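Local coordinates for intermedilysin (Streptococcus intermedius, PDB 5IMW), which probably forms pores in cholesterol-containing host membranes, inserting as an oligomeric complex after a major change of shape, and thereby lyses cells, at residues P42-V47 with V357-D362; G97-S102 with E118-S123. All blocks are in the same frame, centred on the assembly; numbering follows the deposited sequence.

Interaction 1: residues P42-V47 with V357-D362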
ATOM      1  N   PRO A  42       4.962  31.120 -12.112  1.00 92.81           N
ATOM      2  CA  PRO A  42       4.024  32.186 -11.736  1.00 89.00           C
ATOM      3  C   PRO A  42       3.107  31.802 -10.586  1.00 85.68           C
ATOM      4  O   PRO A  42       2.346  30.834 -10.676  1.00101.99           O
ATOM      5  CB  PRO A  42       3.224  32.429 -13.027  1.00 98.55           C
ATOM      6  CG  PRO A  42       3.816  31.518 -14.076  1.00 92.90           C
ATOM      7  CD  PRO A  42       5.124  31.036 -13.571  1.00 94.59           C
ATOM      8  N   GLY A  43       3.183  32.560  -9.495  1.00 91.51           N
ATOM      9  CA  GLY A  43       2.299  32.367  -8.366  1.00 94.05           C
ATOM     10  C   GLY A  43       2.671  31.243  -7.428  1.00 87.41           C
ATOM     11  O   GLY A  43       1.907  30.966  -6.496  1.00 91.32           O
ATOM     12  N   GLU A  44       3.813  30.589  -7.627  1.00 88.24           N
ATOM     13  CA  GLU A  44       4.159  29.451  -6.786  1.00 99.21           C
ATOM     14  C   GLU A  44       5.660  29.203  -6.820  1.00 94.14           C
ATOM     15  O   GLU A  44       6.342  29.535  -7.793  1.00 84.49           O
ATOM     16  CB  GLU A  44       3.413  28.186  -7.226  1.00 98.08           C
ATOM     17  CG  GLU A  44       3.454  27.952  -8.729  1.00105.25           C
ATOM     18  CD  GLU A  44       3.040  26.544  -9.127  1.00112.14           C
ATOM     19  OE1 GLU A  44       2.993  25.659  -8.245  1.00117.59           O
ATOM     20  OE2 GLU A  44       2.764  26.324 -10.326  1.00106.37           O
ATOM     21  N   TYR A  45       6.156  28.611  -5.736  1.00 86.60           N
ATOM     22  CA  TYR A  45       7.533  28.138  -5.625  1.00 86.64           C
ATOM     23  C   TYR A  45       7.486  26.660  -5.264  1.00 90.86           C
ATOM     24  O   TYR A  45       7.171  26.305  -4.122  1.00 84.59           O
ATOM     25  CB  TYR A  45       8.294  28.936  -4.571  1.00 79.70           C
ATOM     26  CG  TYR A  45       9.778  28.642  -4.483  1.00 82.64           C
ATOM     27  CD1 TYR A  45      10.640  29.046  -5.490  1.00 94.65           C
ATOM     28  CD2 TYR A  45      10.317  27.991  -3.379  1.00 75.98           C
ATOM     29  CE1 TYR A  45      11.998  28.799  -5.414  1.00 86.26           C
ATOM     30  CE2 TYR A  45      11.676  27.738  -3.293  1.00 80.13           C
ATOM     31  CZ  TYR A  45      12.512  28.147  -4.313  1.00 88.65           C
ATOM     32  OH  TYR A  45      13.866  27.901  -4.236  1.00 75.69           O
ATOM     33  N   VAL A  46       7.803  25.802  -6.227  1.00 81.46           N
ATOM     34  CA  VAL A  46       7.607  24.367  -6.078  1.00 97.54           C
ATOM     35  C   VAL A  46       8.956  23.677  -5.944  1.00 92.87           C
ATOM     36  O   VAL A  46       9.951  24.063  -6.567  1.00 87.51           O
ATOM     37  CB  VAL A  46       6.786  23.791  -7.253  1.00 96.11           C
ATOM     38  CG1 VAL A  46       7.210  24.415  -8.574  1.00100.07           C
ATOM     39  CG2 VAL A  46       6.889  22.264  -7.318  1.00 91.54           C
ATOM     40  N   VAL A  47       8.973  22.630  -5.122  1.00 95.75           N
ATOM     41  CA  VAL A  47      10.190  21.932  -4.731  1.00 91.62           C
ATOM     42  C   VAL A  47      10.090  20.487  -5.203  1.00 83.45           C
ATOM     43  O   VAL A  47       9.048  19.844  -5.031  1.00 88.22           O
ATOM     44  CB  VAL A  47      10.402  21.989  -3.207  1.00 88.77           C
ATOM     45  CG1 VAL A  47      11.837  21.629  -2.855  1.00 91.14           C
ATOM     46  CG2 VAL A  47      10.030  23.361  -2.656  1.00 84.84           C
ATOM     47  N   VAL A 357       6.980  16.086  -5.106  1.00 87.24           N
ATOM     48  CA  VAL A 357       6.772  17.441  -5.600  1.00 88.62           C
ATOM     49  C   VAL A 357       5.900  18.182  -4.599  1.00 91.67           C
ATOM     50  O   VAL A 357       4.891  17.650  -4.123  1.00 93.98           O
ATOM     51  CB  VAL A 357       6.132  17.453  -7.004  1.00 95.65           C
ATOM     52  CG1 VAL A 357       5.998  18.884  -7.513  1.00 92.56           C
ATOM     53  CG2 VAL A 357       6.959  16.620  -7.971  1.00 94.14           C
ATOM     54  N   THR A 358       6.298  19.412  -4.281  1.00 88.26           N
ATOM     55  CA  THR A 358       5.592  20.240  -3.312  1.00 91.96           C
ATOM     56  C   THR A 358       5.594  21.678  -3.801  1.00 91.51           C
ATOM     57  O   THR A 358       6.657  22.237  -4.082  1.00 88.95           O
ATOM     58  CB  THR A 358       6.250  20.152  -1.929  1.00 90.50           C
ATOM     59  OG1 THR A 358       6.152  18.810  -1.432  1.00 94.97           O
ATOM     60  CG2 THR A 358       5.584  21.104  -0.942  1.00 98.84           C
ATOM     61  N   SER A 359       4.407  22.275  -3.886  1.00 96.37           N
ATOM     62  CA  SER A 359       4.232  23.632  -4.387  1.00 95.49           C
ATOM     63  C   SER A 359       3.900  24.567  -3.233  1.00 89.51           C
ATOM     64  O   SER A 359       3.049  24.250  -2.394  1.00 91.86           O
ATOM     65  CB  SER A 359       3.126  23.689  -5.443  1.00 99.91           C
ATOM     66  OG  SER A 359       1.863  23.372  -4.880  1.00116.52           O
ATOM     67  N   TYR A 360       4.572  25.715  -3.195  1.00100.29           N
ATOM     68  CA  TYR A 360       4.281  26.776  -2.239  1.00 92.90           C
ATOM     69  C   TYR A 360       3.674  27.944  -3.000  1.00 82.57           C
ATOM     70  O   TYR A 360       4.321  28.518  -3.883  1.00 86.90           O
ATOM     71  CB  TYR A 360       5.543  27.214  -1.494  1.00 97.53           C
ATOM     72  CG  TYR A 360       6.152  26.141  -0.612  1.00 98.56           C
ATOM     73  CD1 TYR A 360       5.725  25.966   0.698  1.00101.46           C
ATOM     74  CD2 TYR A 360       7.156  25.305  -1.090  1.00 96.34           C
ATOM     75  CE1 TYR A 360       6.278  24.990   1.509  1.00 90.44           C
ATOM     76  CE2 TYR A 360       7.715  24.325  -0.285  1.00 90.57           C
ATOM     77  CZ  TYR A 360       7.271  24.174   1.013  1.00 95.84           C
ATOM     78  OH  TYR A 360       7.817  23.206   1.824  1.00124.61           O
ATOM     79  N   LYS A 361       2.437  28.294  -2.660  1.00 82.61           N
ATOM     80  CA  LYS A 361       1.742  29.370  -3.346  1.00 87.34           C
ATOM     81  C   LYS A 361       2.293  30.719  -2.888  1.00 88.35           C
ATOM     82  O   LYS A 361       3.094  30.810  -1.955  1.00 85.87           O
ATOM     83  CB  LYS A 361       0.234  29.299  -3.087  1.00 94.51           C
ATOM     84  CG  LYS A 361      -0.342  27.895  -2.906  1.00 97.94           C
ATOM     85  CD  LYS A 361      -0.180  27.024  -4.146  1.00104.52           C
ATOM     86  CE  LYS A 361       0.114  25.573  -3.785  1.00102.42           C
ATOM     87  NZ  LYS A 361      -0.762  25.051  -2.696  1.00112.29           N
ATOM     88  N   ASP A 362       1.864  31.778  -3.566  1.00 87.17           N
ATOM     89  CA  ASP A 362       2.183  33.127  -3.123  1.00 81.33           C
ATOM     90  C   ASP A 362       1.280  33.510  -1.959  1.00 84.89           C
ATOM     91  O   ASP A 362       0.105  33.133  -1.913  1.00 94.47           O
ATOM     92  CB  ASP A 362       2.025  34.123  -4.273  1.00 82.83           C
ATOM     93  CG  ASP A 362       3.101  33.967  -5.333  1.00 84.44           C
ATOM     94  OD1 ASP A 362       3.822  32.947  -5.307  1.00 95.48           O
ATOM     95  OD2 ASP A 362       3.225  34.860  -6.198  1.00 70.08           O
TER
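The backbone oxygen of Y360 takes the amide of Y45 at 2.6 Å from N to O, nearly straight (166° at the hydrogen) and in the plane of the carbonyl. This bond belongs to an antiparallel pair of strands, 44-47 and 357-361, in the long curved sheet leading toward the C-terminal beta sandwich, which in cholesterol-dependent cytolysins meets the membrane. The return bond, Y360 N to Y45 O, comes from well above the carbonyl plane, 53° out of it. A second hydrogen-bonded pair, V47 with T358, repeats the ladder, its V47 N to T358 O distance being 2.6 Å. The oxygens of Y360 and T358 each also receive a CA-H...O contact, from E44 and V46 respectively.

Side chains alternate between two faces. On one, Y360 has CG anti to its carbonyl carbon (chi1 -65°), and the edge of its ring meets Y45 O and V47 CG2 in plane, CG2 lying 3.5 Å from CE2. Beta-branched V47 and the broad tyrosine thus pair diagonally across the strands. The ring of Y45 leads away instead, to meet the ring of H40 and to approach H386 and E392, which bind zinc in a structure of this toxin, although none is bound to this chain.

The other face carries E44, V46, S359 and K361. The E44 chain, extended beyond CG, brings OE1 to 3.4 Å from S359 CB; serine's short side chain suits this close neighbour. E44 likewise binds copper in a structure of the toxin, though not here. Just before strand 44-47, G43, whose positive phi suits a residue without a side chain, accepts through its O a weak hydrogen bond from the N of D362, another zinc-binding residue. Farther along, V46 CG2 lies 3.5 Å from V357 CG1.

Interaction 2: residues G97-S102 with E118-S123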
ATOM      1  N   GLY A  97      -0.133 -38.383   1.618  1.00 94.85           N
ATOM      2  CA  GLY A  97      -1.262 -39.043   2.228  1.00105.19           C
ATOM      3  C   GLY A  97      -2.558 -38.325   1.928  1.00 94.79           C
ATOM      4  O   GLY A  97      -2.641 -37.480   1.028  1.00 97.72           O
ATOM      5  N   LYS A  98      -3.589 -38.655   2.699  1.00 99.91           N
ATOM      6  CA  LYS A  98      -4.893 -38.050   2.485  1.00 99.96           C
ATOM      7  C   LYS A  98      -4.886 -36.592   2.925  1.00105.22           C
ATOM      8  O   LYS A  98      -4.172 -36.200   3.852  1.00108.57           O
ATOM      9  CB  LYS A  98      -5.971 -38.815   3.251  1.00109.75           C
ATOM     10  CG  LYS A  98      -5.928 -40.323   3.035  1.00107.59           C
ATOM     11  CD  LYS A  98      -7.263 -40.995   3.353  1.00110.16           C
ATOM     12  CE  LYS A  98      -7.459 -41.234   4.845  1.00119.37           C
ATOM     13  NZ  LYS A  98      -7.537 -39.987   5.660  1.00114.73           N
ATOM     14  N   THR A  99      -5.701 -35.784   2.248  1.00111.55           N
ATOM     15  CA  THR A  99      -5.849 -34.368   2.563  1.00110.82           C
ATOM     16  C   THR A  99      -7.330 -34.073   2.738  1.00101.40           C
ATOM     17  O   THR A  99      -8.124 -34.312   1.822  1.00 96.93           O
ATOM     18  CB  THR A  99      -5.253 -33.481   1.465  1.00 98.36           C
ATOM     19  OG1 THR A  99      -3.981 -34.002   1.059  1.00 96.42           O
ATOM     20  CG2 THR A  99      -5.061 -32.063   1.972  1.00 94.35           C
ATOM     21  N   THR A 100      -7.698 -33.565   3.912  1.00103.48           N
ATOM     22  CA  THR A 100      -9.077 -33.205   4.216  1.00103.31           C
ATOM     23  C   THR A 100      -9.278 -31.719   3.956  1.00 89.82           C
ATOM     24  O   THR A 100      -8.536 -30.885   4.483  1.00 87.71           O
ATOM     25  CB  THR A 100      -9.427 -33.542   5.667  1.00103.77           C
ATOM     26  OG1 THR A 100      -8.226 -33.614   6.449  1.00111.93           O
ATOM     27  CG2 THR A 100     -10.182 -34.872   5.745  1.00102.36           C
ATOM     28  N   ILE A 101     -10.282 -31.396   3.146  1.00 86.55           N
ATOM     29  CA  ILE A 101     -10.540 -30.034   2.700  1.00 87.12           C
ATOM     30  C   ILE A 101     -11.919 -29.610   3.180  1.00 81.35           C
ATOM     31  O   ILE A 101     -12.805 -30.442   3.392  1.00 90.95           O
ATOM     32  CB  ILE A 101     -10.433 -29.927   1.162  1.00 82.80           C
ATOM     33  CG1 ILE A 101      -9.040 -30.368   0.705  1.00 85.04           C
ATOM     34  CG2 ILE A 101     -10.741 -28.508   0.694  1.00 81.28           C
ATOM     35  CD1 ILE A 101      -8.836 -30.359  -0.798  1.00 90.37           C
ATOM     36  N   SER A 102     -12.093 -28.301   3.357  1.00 88.05           N
ATOM     37  CA  SER A 102     -13.382 -27.722   3.704  1.00 86.56           C
ATOM     38  C   SER A 102     -13.609 -26.477   2.859  1.00 78.48           C
ATOM     39  O   SER A 102     -12.662 -25.765   2.515  1.00 77.60           O
ATOM     40  CB  SER A 102     -13.464 -27.366   5.193  1.00 90.48           C
ATOM     41  OG  SER A 102     -14.718 -26.783   5.503  1.00 93.86           O
ATOM     42  N   GLU A 118      -7.236 -38.978  -1.960  1.00 98.16           N
ATOM     43  CA  GLU A 118      -6.355 -40.066  -1.553  1.00110.18           C
ATOM     44  C   GLU A 118      -4.919 -39.826  -1.999  1.00102.29           C
ATOM     45  O   GLU A 118      -3.981 -40.045  -1.224  1.00106.33           O
ATOM     46  CB  GLU A 118      -6.874 -41.391  -2.113  1.00116.34           C
ATOM     47  CG  GLU A 118      -6.433 -42.620  -1.335  1.00122.29           C
ATOM     48  CD  GLU A 118      -6.874 -42.580   0.117  1.00124.37           C
ATOM     49  OE1 GLU A 118      -6.003 -42.672   1.007  1.00114.79           O
ATOM     50  OE2 GLU A 118      -8.090 -42.439   0.366  1.00123.43           O
ATOM     51  N   ASN A 119      -4.725 -39.378  -3.242  1.00 99.68           N
ATOM     52  CA  ASN A 119      -3.402 -39.139  -3.816  1.00107.90           C
ATOM     53  C   ASN A 119      -3.360 -37.695  -4.306  1.00 98.22           C
ATOM     54  O   ASN A 119      -3.503 -37.433  -5.510  1.00 99.79           O
ATOM     55  CB  ASN A 119      -3.104 -40.123  -4.946  1.00121.05           C
ATOM     56  CG  ASN A 119      -3.191 -41.572  -4.496  1.00121.45           C
ATOM     57  OD1 ASN A 119      -2.752 -41.922  -3.401  1.00133.10           O
ATOM     58  ND2 ASN A 119      -3.764 -42.422  -5.342  1.00122.22           N
ATOM     59  N   PRO A 120      -3.162 -36.734  -3.404  1.00 91.19           N
ATOM     60  CA  PRO A 120      -3.275 -35.319  -3.785  1.00 89.53           C
ATOM     61  C   PRO A 120      -2.354 -34.942  -4.937  1.00 92.57           C
ATOM     62  O   PRO A 120      -1.148 -35.191  -4.904  1.00 99.30           O
ATOM     63  CB  PRO A 120      -2.894 -34.578  -2.500  1.00 97.55           C
ATOM     64  CG  PRO A 120      -3.229 -35.525  -1.409  1.00104.65           C
ATOM     65  CD  PRO A 120      -2.951 -36.897  -1.956  1.00 98.26           C
ATOM     66  N   SER A 121      -2.946 -34.329  -5.959  1.00 74.61           N
ATOM     67  CA  SER A 121      -2.204 -33.682  -7.031  1.00 75.34           C
ATOM     68  C   SER A 121      -3.072 -32.549  -7.559  1.00 79.79           C
ATOM     69  O   SER A 121      -4.261 -32.458  -7.243  1.00 72.25           O
ATOM     70  CB  SER A 121      -1.829 -34.668  -8.142  1.00 76.02           C
ATOM     71  OG  SER A 121      -2.981 -35.238  -8.731  1.00 75.97           O
ATOM     72  N   ASN A 122      -2.469 -31.673  -8.363  1.00 83.48           N
ATOM     73  CA  ASN A 122      -3.211 -30.528  -8.876  1.00 73.74           C
ATOM     74  C   ASN A 122      -4.516 -30.980  -9.524  1.00 78.90           C
ATOM     75  O   ASN A 122      -5.609 -30.642  -9.058  1.00 95.09           O
ATOM     76  CB  ASN A 122      -2.354 -29.743  -9.871  1.00 73.97           C
ATOM     77  CG  ASN A 122      -2.883 -28.341 -10.112  1.00 81.33           C
ATOM     78  OD1 ASN A 122      -3.398 -27.695  -9.199  1.00 75.61           O
ATOM     79  ND2 ASN A 122      -2.769 -27.869 -11.348  1.00 87.82           N
ATOM     80  N   SER A 123      -4.414 -31.779 -10.589  1.00 88.64           N
ATOM     81  CA  SER A 123      -5.606 -32.243 -11.293  1.00 82.13           C
ATOM     82  C   SER A 123      -6.605 -32.881 -10.335  1.00 77.86           C
ATOM     83  O   SER A 123      -7.811 -32.615 -10.415  1.00 77.86           O
ATOM     84  CB  SER A 123      -5.212 -33.236 -12.388  1.00 93.29           C
ATOM     85  OG  SER A 123      -4.307 -32.649 -13.306  1.00 93.04           O
TER
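At the open end of the beta hairpin formed by strands 99-103 and 114-117, P120 lies against G97 and T99, in the connection that carries the chain into helix 122-140. Its ring does the touching. CD is 3.1 Å from G97 O, and CG is 3.0 Å from T99 OG1, so two neighbouring ring carbons meet an oxygen just before the strand and one on its first residue. No hydrogen bond joins the segments. Proline suits the connection because its ring restricts phi and it has no amide hydrogen to be satisfied; the ring carbons lie in van der Waals contact with the two oxygens.

T99 has OG1 anti to its own carbonyl carbon (chi1 -44°), and it is this branch that crosses the proline; the beta-branched residue is well suited to the extended backbone of a strand. G97 contributes through its carbonyl oxygen.

K98 and E118 form a second, more exposed patch. Their side chains run side by side and point the same way, with E118 OE1 3.1 Å from both K98 CG and K98 CD. The carboxylate lies beside these two methylenes of the lysine. The lysine chain then bends, its amine leading away, and NZ remains 5.6 Å from E118 OE1: opposite charges near each other, probably attracting weakly through space, without a salt bridge. Long flexible residues fit this solvent-facing margin.

Beyond the proline, S121 occupies the N-cap position of helix 122-140. In the sheet, T99 and I101 share backbone hydrogen bonds with V117 and L115 of strand 114-117, while K98 and T100 lean on T116; on the other flank, S102 bonds through its backbone to S205 of strand 202-206.

The two contacts lie on opposite sides of the chain's centre, with centres about 62 Å apart, and share no strand or helix. Interaction 1 is the longer-range one: it pairs strands more than 300 residues apart in sequence, near the C-terminal sandwich, whereas interaction 2 joins neighbours across a short hairpin at the far end of the molecule. The first is a surface contact, yet it is ordered by a regular backbone ladder and buries about 452 Å². The second, partly buried and about 211 Å² in size, has no hydrogen bond between its segments and relies on a proline ring and an aliphatic lysine stem.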